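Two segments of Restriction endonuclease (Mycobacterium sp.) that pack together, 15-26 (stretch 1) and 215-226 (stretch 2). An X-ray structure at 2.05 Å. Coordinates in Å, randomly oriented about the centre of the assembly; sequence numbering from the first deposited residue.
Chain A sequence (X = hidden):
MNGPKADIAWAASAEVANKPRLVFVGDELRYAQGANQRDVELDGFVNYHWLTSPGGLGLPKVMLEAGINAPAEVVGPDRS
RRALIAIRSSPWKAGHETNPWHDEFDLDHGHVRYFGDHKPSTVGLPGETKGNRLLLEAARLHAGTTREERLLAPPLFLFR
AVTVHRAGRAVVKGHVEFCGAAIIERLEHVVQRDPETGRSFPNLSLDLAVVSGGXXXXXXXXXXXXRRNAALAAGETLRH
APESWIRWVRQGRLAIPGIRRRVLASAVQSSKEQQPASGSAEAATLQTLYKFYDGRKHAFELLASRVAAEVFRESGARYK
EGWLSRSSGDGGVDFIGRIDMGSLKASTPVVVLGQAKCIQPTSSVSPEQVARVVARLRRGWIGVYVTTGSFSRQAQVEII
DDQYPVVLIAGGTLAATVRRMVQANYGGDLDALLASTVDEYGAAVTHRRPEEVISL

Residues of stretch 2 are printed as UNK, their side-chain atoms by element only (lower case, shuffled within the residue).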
ATOM      1  N   GLU A  15     -13.406  52.244 -10.336  1.00 40.85           N
ATOM      2  CA  GLU A  15     -12.315  52.304  -9.369  1.00 37.27           C
ATOM      3  C   GLU A  15     -12.198  50.992  -8.606  1.00 34.70           C
ATOM      4  O   GLU A  15     -11.097  50.491  -8.381  1.00 36.38           O
ATOM      5  CB  GLU A  15     -12.523  53.463  -8.392  1.00 36.87           C
ATOM      6  CG  GLU A  15     -11.328  53.738  -7.494  1.00 38.66           C
ATOM      7  CD  GLU A  15     -10.126  54.260  -8.260  1.00 43.02           C
ATOM      8  OE1 GLU A  15     -10.308  54.777  -9.383  1.00 37.55           O
ATOM      9  OE2 GLU A  15      -8.996  54.151  -7.738  1.00 50.23           O
ATOM     10  N   VAL A  16     -13.341  50.444  -8.206  1.00 39.51           N
ATOM     11  CA  VAL A  16     -13.376  49.151  -7.535  1.00 35.32           C
ATOM     12  C   VAL A  16     -12.907  48.053  -8.484  1.00 32.22           C
ATOM     13  O   VAL A  16     -12.182  47.139  -8.087  1.00 33.01           O
ATOM     14  CB  VAL A  16     -14.794  48.818  -7.030  1.00 32.50           C
ATOM     15  CG1 VAL A  16     -14.837  47.417  -6.443  1.00 30.83           C
ATOM     16  CG2 VAL A  16     -15.248  49.843  -6.004  1.00 32.83           C
ATOM     17  N   ALA A  17     -13.313  48.160  -9.746  1.00 33.47           N
ATOM     18  CA  ALA A  17     -12.967  47.161 -10.752  1.00 28.32           C
ATOM     19  C   ALA A  17     -11.471  47.115 -11.061  1.00 30.14           C
ATOM     20  O   ALA A  17     -10.948  46.079 -11.469  1.00 27.87           O
ATOM     21  CB  ALA A  17     -13.763  47.399 -12.027  1.00 29.23           C
ATOM     22  N   ASN A  18     -10.788  48.238 -10.860  1.00 33.53           N
ATOM     23  CA  ASN A  18      -9.381  48.346 -11.235  1.00 30.40           C
ATOM     24  C   ASN A  18      -8.428  48.206 -10.050  1.00 29.45           C
ATOM     25  O   ASN A  18      -7.215  48.354 -10.199  1.00 28.47           O
ATOM     26  CB  ASN A  18      -9.128  49.665 -11.969  1.00 33.18           C
ATOM     27  CG  ASN A  18      -7.935  49.593 -12.902  1.00 38.79           C
ATOM     28  OD1 ASN A  18      -8.062  49.187 -14.059  1.00 33.34           O
ATOM     29  ND2 ASN A  18      -6.768  49.986 -12.406  1.00 38.05           N
ATOM     30  N   LYS A  19      -8.981  47.918  -8.875  1.00 29.20           N
ATOM     31  CA  LYS A  19      -8.174  47.766  -7.671  1.00 27.91           C
ATOM     32  C   LYS A  19      -8.357  46.385  -7.048  1.00 27.59           C
ATOM     33  O   LYS A  19      -9.465  46.020  -6.654  1.00 28.51           O
ATOM     34  CB  LYS A  19      -8.522  48.849  -6.650  1.00 31.63           C
ATOM     35  CG  LYS A  19      -7.616  48.861  -5.432  1.00 33.71           C
ATOM     36  CD  LYS A  19      -6.186  49.191  -5.821  1.00 34.96           C
ATOM     37  CE  LYS A  19      -5.260  49.160  -4.617  1.00 39.89           C
ATOM     38  NZ  LYS A  19      -3.854  49.474  -4.995  1.00 48.29           N
ATOM     39  N   PRO A  20      -7.264  45.613  -6.957  1.00 25.64           N
ATOM     40  CA  PRO A  20      -7.299  44.256  -6.401  1.00 25.97           C
ATOM     41  C   PRO A  20      -7.480  44.260  -4.887  1.00 25.80           C
ATOM     42  O   PRO A  20      -6.828  45.042  -4.194  1.00 30.41           O
ATOM     43  CB  PRO A  20      -5.910  43.694  -6.748  1.00 22.86           C
ATOM     44  CG  PRO A  20      -5.335  44.633  -7.766  1.00 22.19           C
ATOM     45  CD  PRO A  20      -5.924  45.965  -7.452  1.00 24.53           C
ATOM     46  N   ARG A  21      -8.359  43.399  -4.384  1.00 22.60           N
ATOM     47  CA  ARG A  21      -8.512  43.223  -2.944  1.00 24.28           C
ATOM     48  C   ARG A  21      -8.347  41.754  -2.551  1.00 22.51           C
ATOM     49  O   ARG A  21      -9.301  40.976  -2.549  1.00 22.76           O
ATOM     50  CB  ARG A  21      -9.842  43.804  -2.445  1.00 25.76           C
ATOM     51  CG  ARG A  21     -11.069  43.390  -3.238  1.00 23.68           C
ATOM     52  CD  ARG A  21     -12.320  44.040  -2.673  1.00 21.63           C
ATOM     53  NE  ARG A  21     -13.525  43.287  -3.007  1.00 20.79           N
ATOM     54  CZ  ARG A  21     -14.198  43.418  -4.144  1.00 19.53           C
ATOM     55  NH1 ARG A  21     -13.788  44.276  -5.067  1.00 19.02           N
ATOM     56  NH2 ARG A  21     -15.283  42.687  -4.357  1.00 23.36           N
ATOM     57  N   LEU A  22      -7.113  41.388  -2.222  1.00 22.01           N
ATOM     58  CA  LEU A  22      -6.758  39.997  -1.972  1.00 21.13           C
ATOM     59  C   LEU A  22      -7.104  39.550  -0.558  1.00 20.55           C
ATOM     60  O   LEU A  22      -6.657  40.149   0.420  1.00 21.93           O
ATOM     61  CB  LEU A  22      -5.263  39.786  -2.217  1.00 18.95           C
ATOM     62  CG  LEU A  22      -4.708  40.278  -3.555  1.00 21.91           C
ATOM     63  CD1 LEU A  22      -3.214  40.005  -3.642  1.00 15.76           C
ATOM     64  CD2 LEU A  22      -5.444  39.631  -4.716  1.00 17.01           C
ATOM     65  N   VAL A  23      -7.901  38.492  -0.456  1.00 21.52           N
ATOM     66  CA  VAL A  23      -8.163  37.864   0.832  1.00 15.84           C
ATOM     67  C   VAL A  23      -7.402  36.543   0.908  1.00 16.94           C
ATOM     68  O   VAL A  23      -7.466  35.726  -0.008  1.00 16.90           O
ATOM     69  CB  VAL A  23      -9.675  37.650   1.080  1.00 15.57           C
ATOM     70  CG1 VAL A  23     -10.315  36.900  -0.076  1.00 16.68           C
ATOM     71  CG2 VAL A  23      -9.906  36.921   2.397  1.00 14.97           C
ATOM     72  N   PHE A  24      -6.661  36.349   1.993  1.00 19.76           N
ATOM     73  CA  PHE A  24      -5.826  35.164   2.135  1.00 17.99           C
ATOM     74  C   PHE A  24      -6.457  34.129   3.056  1.00 15.31           C
ATOM     75  O   PHE A  24      -7.308  34.456   3.881  1.00 19.18           O
ATOM     76  CB  PHE A  24      -4.433  35.548   2.641  1.00 17.20           C
ATOM     77  CG  PHE A  24      -3.687  36.464   1.717  1.00 17.85           C
ATOM     78  CD1 PHE A  24      -2.901  35.951   0.698  1.00 17.70           C
ATOM     79  CD2 PHE A  24      -3.776  37.839   1.861  1.00 17.07           C
ATOM     80  CE1 PHE A  24      -2.214  36.791  -0.156  1.00 18.50           C
ATOM     81  CE2 PHE A  24      -3.092  38.685   1.009  1.00 17.17           C
ATOM     82  CZ  PHE A  24      -2.310  38.160  -0.001  1.00 19.74           C
ATOM     83  N   VAL A  25      -6.040  32.877   2.903  1.00 17.65           N
ATOM     84  CA  VAL A  25      -6.557  31.798   3.734  1.00 18.71           C
ATOM     85  C   VAL A  25      -6.142  31.995   5.187  1.00 17.51           C
ATOM     86  O   VAL A  25      -4.955  31.982   5.511  1.00 20.35           O
ATOM     87  CB  VAL A  25      -6.070  30.422   3.246  1.00 14.09           C
ATOM     88  CG1 VAL A  25      -6.602  29.322   4.152  1.00 16.75           C
ATOM     89  CG2 VAL A  25      -6.502  30.188   1.807  1.00 13.39           C
ATOM     90  N   GLY A  26      -7.128  32.186   6.057  1.00 16.26           N
ATOM     91  CA  GLY A  26      -6.868  32.404   7.467  1.00 16.40           C
ATOM     92  C   GLY A  26      -7.150  33.831   7.893  1.00 18.29           C
ATOM     93  O   GLY A  26      -7.056  34.161   9.075  1.00 18.58           O
ATOM     94  N   UNK A 215       0.152  32.073  -6.996  1.00 16.10           N
ATOM     95  CA  UNK A 215       1.140  33.070  -6.592  1.00 15.77           C
ATOM     96  C   UNK A 215       0.831  33.687  -5.230  1.00 17.09           C
ATOM     97  O   UNK A 215       1.702  34.287  -4.600  1.00 19.09           O
ATOM     98  o   UNK A 215       2.645  34.581 -11.028  1.00 36.35           O
ATOM     99  c   UNK A 215       1.887  33.700  -8.954  1.00 23.43           C
ATOM    100  o   UNK A 215       1.587  35.947  -9.675  1.00 27.24           O
ATOM    101  c   UNK A 215       2.051  34.822  -9.957  1.00 26.76           C
ATOM    102  c   UNK A 215       1.261  34.168  -7.652  1.00 19.16           C
ATOM    103  N   UNK A 216      -0.412  33.544  -4.785  1.00 20.74           N
ATOM    104  CA  UNK A 216      -0.814  34.004  -3.460  1.00 17.23           C
ATOM    105  C   UNK A 216      -1.602  32.909  -2.748  1.00 16.52           C
ATOM    106  O   UNK A 216      -2.193  32.046  -3.394  1.00 15.50           O
ATOM    107  c   UNK A 216      -2.935  35.023  -4.365  1.00 15.72           C
ATOM    108  c   UNK A 216      -3.878  36.202  -4.424  1.00 17.89           C
ATOM    109  c   UNK A 216      -1.677  35.279  -3.535  1.00 17.01           C
ATOM    110  c   UNK A 216      -0.879  36.432  -4.118  1.00 19.12           C
ATOM    111  N   UNK A 217      -1.606  32.937  -1.420  1.00 15.52           N
ATOM    112  CA  UNK A 217      -2.394  31.980  -0.655  1.00 14.29           C
ATOM    113  C   UNK A 217      -3.775  32.558  -0.365  1.00 18.01           C
ATOM    114  O   UNK A 217      -4.119  32.829   0.784  1.00 21.02           O
ATOM    115  c   UNK A 217      -2.373  30.449   1.365  1.00 15.82           C
ATOM    116  o   UNK A 217      -2.937  29.574   0.677  1.00 14.48           O
ATOM    117  o   UNK A 217      -2.351  30.421   2.613  1.00 16.98           O
ATOM    118  c   UNK A 217      -1.690  31.601   0.649  1.00 15.29           C
ATOM    119  N   UNK A 218      -4.560  32.747  -1.420  1.00 14.47           N
ATOM    120  CA  UNK A 218      -5.887  33.316  -1.295  1.00 17.43           C
ATOM    121  C   UNK A 218      -6.477  33.667  -2.646  1.00 19.03           C
ATOM    122  O   UNK A 218      -6.026  33.165  -3.675  1.00 19.99           O
ATOM    123  N   UNK A 219      -7.490  34.529  -2.648  1.00 15.77           N
ATOM    124  CA  UNK A 219      -8.154  34.913  -3.890  1.00 19.41           C
ATOM    125  C   UNK A 219      -8.375  36.419  -4.000  1.00 20.12           C
ATOM    126  O   UNK A 219      -8.349  37.143  -3.003  1.00 19.02           O
ATOM    127  c   UNK A 219      -9.521  34.206  -4.052  1.00 18.35           C
ATOM    128  c   UNK A 219     -10.437  34.540  -2.887  1.00 20.63           C
ATOM    129  c   UNK A 219      -9.340  32.699  -4.188  1.00 16.43           C
ATOM    130  N   UNK A 220      -8.583  36.877  -5.231  1.00 19.02           N
ATOM    131  CA  UNK A 220      -8.960  38.257  -5.494  1.00 18.23           C
ATOM    132  C   UNK A 220     -10.477  38.298  -5.598  1.00 21.01           C
ATOM    133  O   UNK A 220     -11.070  37.545  -6.368  1.00 19.39           O
ATOM    134  c   UNK A 220      -8.329  38.740  -6.802  1.00 21.18           C
ATOM    135  o   UNK A 220      -7.517  40.799  -7.678  1.00 16.65           O
ATOM    136  o   UNK A 220      -9.278  40.892  -6.376  1.00 20.86           O
ATOM    137  c   UNK A 220      -8.380  40.251  -6.961  1.00 18.32           C
ATOM    138  N   UNK A 221     -11.107  39.174  -4.821  1.00 20.77           N
ATOM    139  CA  UNK A 221     -12.564  39.240  -4.792  1.00 21.69           C
ATOM    140  C   UNK A 221     -13.164  39.879  -6.041  1.00 20.05           C
ATOM    141  O   UNK A 221     -14.384  39.918  -6.198  1.00 24.20           O
ATOM    142  c   UNK A 221     -15.006  37.331  -0.764  1.00 27.22           C
ATOM    143  c   UNK A 221     -15.044  38.615  -2.782  1.00 23.47           C
ATOM    144  c   UNK A 221     -13.743  39.036  -2.559  1.00 24.58           C
ATOM    145  c   UNK A 221     -15.675  37.767  -1.891  1.00 29.76           C
ATOM    146  c   UNK A 221     -13.085  38.589  -1.427  1.00 24.64           C
ATOM    147  c   UNK A 221     -13.060  39.950  -3.532  1.00 22.51           C
ATOM    148  c   UNK A 221     -13.711  37.744  -0.531  1.00 23.54           C
ATOM    149  N   UNK A 222     -12.307  40.374  -6.929  1.00 22.69           N
ATOM    150  CA  UNK A 222     -12.762  40.893  -8.212  1.00 20.96           C
ATOM    151  C   UNK A 222     -13.255  39.752  -9.100  1.00 21.04           C
ATOM    152  O   UNK A 222     -13.989  39.972 -10.062  1.00 23.07           O
ATOM    153  c   UNK A 222      -8.080  43.711  -9.987  1.00 20.65           C
ATOM    154  c   UNK A 222     -11.275  42.967  -8.189  1.00 21.08           C
ATOM    155  c   UNK A 222     -10.347  43.826  -9.030  1.00 22.41           C
ATOM    156  n   UNK A 222      -9.070  43.169  -9.285  1.00 20.62           N
ATOM    157  n   UNK A 222      -6.951  43.040 -10.170  1.00 22.13           N
ATOM    158  c   UNK A 222     -11.651  41.682  -8.908  1.00 20.91           C
ATOM    159  n   UNK A 222      -8.220  44.922 -10.508  1.00 21.23           N
ATOM    160  N   UNK A 223     -12.836  38.535  -8.763  1.00 17.89           N
ATOM    161  CA  UNK A 223     -13.341  37.323  -9.394  1.00 17.22           C
ATOM    162  C   UNK A 223     -14.851  37.251  -9.194  1.00 19.30           C
ATOM    163  O   UNK A 223     -15.615  37.044 -10.144  1.00 20.95           O
ATOM    164  c   UNK A 223     -13.661  34.539 -10.531  1.00 21.71           C
ATOM    165  c   UNK A 223     -12.351  31.722  -7.194  1.00 14.17           C
ATOM    166  c   UNK A 223     -12.358  33.074  -7.484  1.00 16.28           C
ATOM    167  n   UNK A 223     -13.870  33.190 -10.698  1.00 17.79           N
ATOM    168  c   UNK A 223     -12.868  30.785  -8.096  1.00 15.94           C
ATOM    169  c   UNK A 223     -13.410  32.529  -9.590  1.00 18.47           C
ATOM    170  c   UNK A 223     -13.400  31.168  -9.297  1.00 17.02           C
ATOM    171  c   UNK A 223     -12.668  36.105  -8.754  1.00 19.98           C
ATOM    172  c   UNK A 223     -13.067  34.776  -9.324  1.00 19.71           C
ATOM    173  c   UNK A 223     -12.896  33.495  -8.704  1.00 18.24           C
ATOM    174  N   UNK A 224     -15.270  37.435  -7.947  1.00 21.43           N
ATOM    175  CA  UNK A 224     -16.683  37.420  -7.594  1.00 25.65           C
ATOM    176  C   UNK A 224     -17.407  38.618  -8.199  1.00 22.63           C
ATOM    177  O   UNK A 224     -18.550  38.499  -8.640  1.00 23.52           O
ATOM    178  c   UNK A 224     -16.200  36.152  -5.477  1.00 29.38           C
ATOM    179  c   UNK A 224     -18.353  37.392  -5.704  1.00 18.95           C
ATOM    180  c   UNK A 224     -16.878  37.389  -6.064  1.00 25.10           C
ATOM    181  c   UNK A 224     -16.664  34.856  -6.109  1.00 26.73           C
ATOM    182  N   UNK A 225     -16.732  39.765  -8.227  1.00 24.16           N
ATOM    183  CA  UNK A 225     -17.278  40.963  -8.856  1.00 18.94           C
ATOM    184  C   UNK A 225     -17.636  40.677 -10.307  1.00 18.41           C
ATOM    185  O   UNK A 225     -18.709  41.049 -10.777  1.00 21.70           O
ATOM    186  c   UNK A 225     -15.972  42.559  -7.383  1.00 22.38           C
ATOM    187  o   UNK A 225     -16.661  42.100  -6.448  1.00 19.16           O
ATOM    188  c   UNK A 225     -16.277  42.117  -8.798  1.00 22.41           C
ATOM    189  o   UNK A 225     -15.045  43.379  -7.205  1.00 22.19           O
ATOM    190  N   UNK A 226     -16.726  40.008 -11.009  1.00 22.10           N
ATOM    191  CA  UNK A 226     -16.953  39.634 -12.398  1.00 20.77           C
ATOM    192  C   UNK A 226     -18.070  38.604 -12.515  1.00 20.71           C
ATOM    193  O   UNK A 226     -18.924  38.709 -13.395  1.00 23.20           O
ATOM    194  c   UNK A 226     -14.568  40.132 -13.084  1.00 18.81           C
ATOM    195  c   UNK A 226     -15.670  39.094 -13.031  1.00 19.54           C
ATOM    196  o   UNK A 226     -13.385  39.740 -13.162  1.00 23.38           O
ATOM    197  o   UNK A 226     -14.887  41.337 -13.049  1.00 21.72           O
TER

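Position 215 carries three carbons in a row, the third bonded to two oxygens; nothing of stretch 1 lies within reach, so the chain length alone makes it Glu215. Position 216 has four carbons, forked at the first with one arm two carbons long, which is the isoleucine pattern. As Ile216, its CB lies 3.7 Å from Phe24 CE1 and its CD1 3.8 Å from Leu22 CD2, both apolar contacts.

Position 217 has two carbons, the second bearing two oxygens: Asp217. Its backbone O accepts from Val25 N at 2.9 Å, and its OD2 is 3.8 Å from Val25 CB. Position 218 has no side-chain atoms. An ideal CB would stand 2.0 Å from Val23 O and 2.6 Å from Phe24 CA, both clashes, so the close strand pairing here, with CA 3.9 Å from Phe24 CA, accommodates Gly218.

At 219 one carbon carries two more, giving Val219. Its N donates to Val23 O and its O accepts from Val23 N, each at 2.9 Å, while its CG2 meets Val23 CG1 at 3.7 Å. Position 220 again shows two carbons with two terminal oxygens, one of which weakly accepts from Arg21 N; this is Asp220, with Arg21 N to OD1 at 3.3 Å. The same OD1 caps the following helix: the backbone N of position 222 donates to Asp220 OD1 at 3.1 Å.

Position 221 has one carbon followed by a six-carbon ring: Phe221. Its CD2 lies 3.5 Å from Val23 CG1, and its N donates weakly to Arg21 O at 3.4 Å. Position 222 runs through three carbons and a nitrogen to a carbon bearing two nitrogens, hence Arg222. NH1 donates to Ala17 O at 3.1 Å, Pro20 CG lies over one guanidinium face, and NE forms a salt bridge with Asp220 OD2 at 3.3 Å.

The fused five- and six-membered rings at 223, with eight carbons and one nitrogen, identify Trp223, which does not touch stretch 1. Four carbons forked at the first, one arm two long, make 224 Ile224, also without contact. At 225, two carbons end in two oxygens facing a guanidinium: Asp225, whose OD1 and OD2 bind Arg21 NH2 and NH1, each at 2.6 Å. Position 226 has the same composition, but as Asp226 it makes no contact with stretch 1.

The contact therefore combines antiparallel strand pairing, at 163°, with two arginine anchors. Arg21 reaches the helix of stretch 2 through a two-pronged salt bridge, whereas Arg222 reaches back to a carbonyl near the end of the first helix. Together the segments bury 816 Å².

Stretch 2 215-226: EIDGVDFRWIDD
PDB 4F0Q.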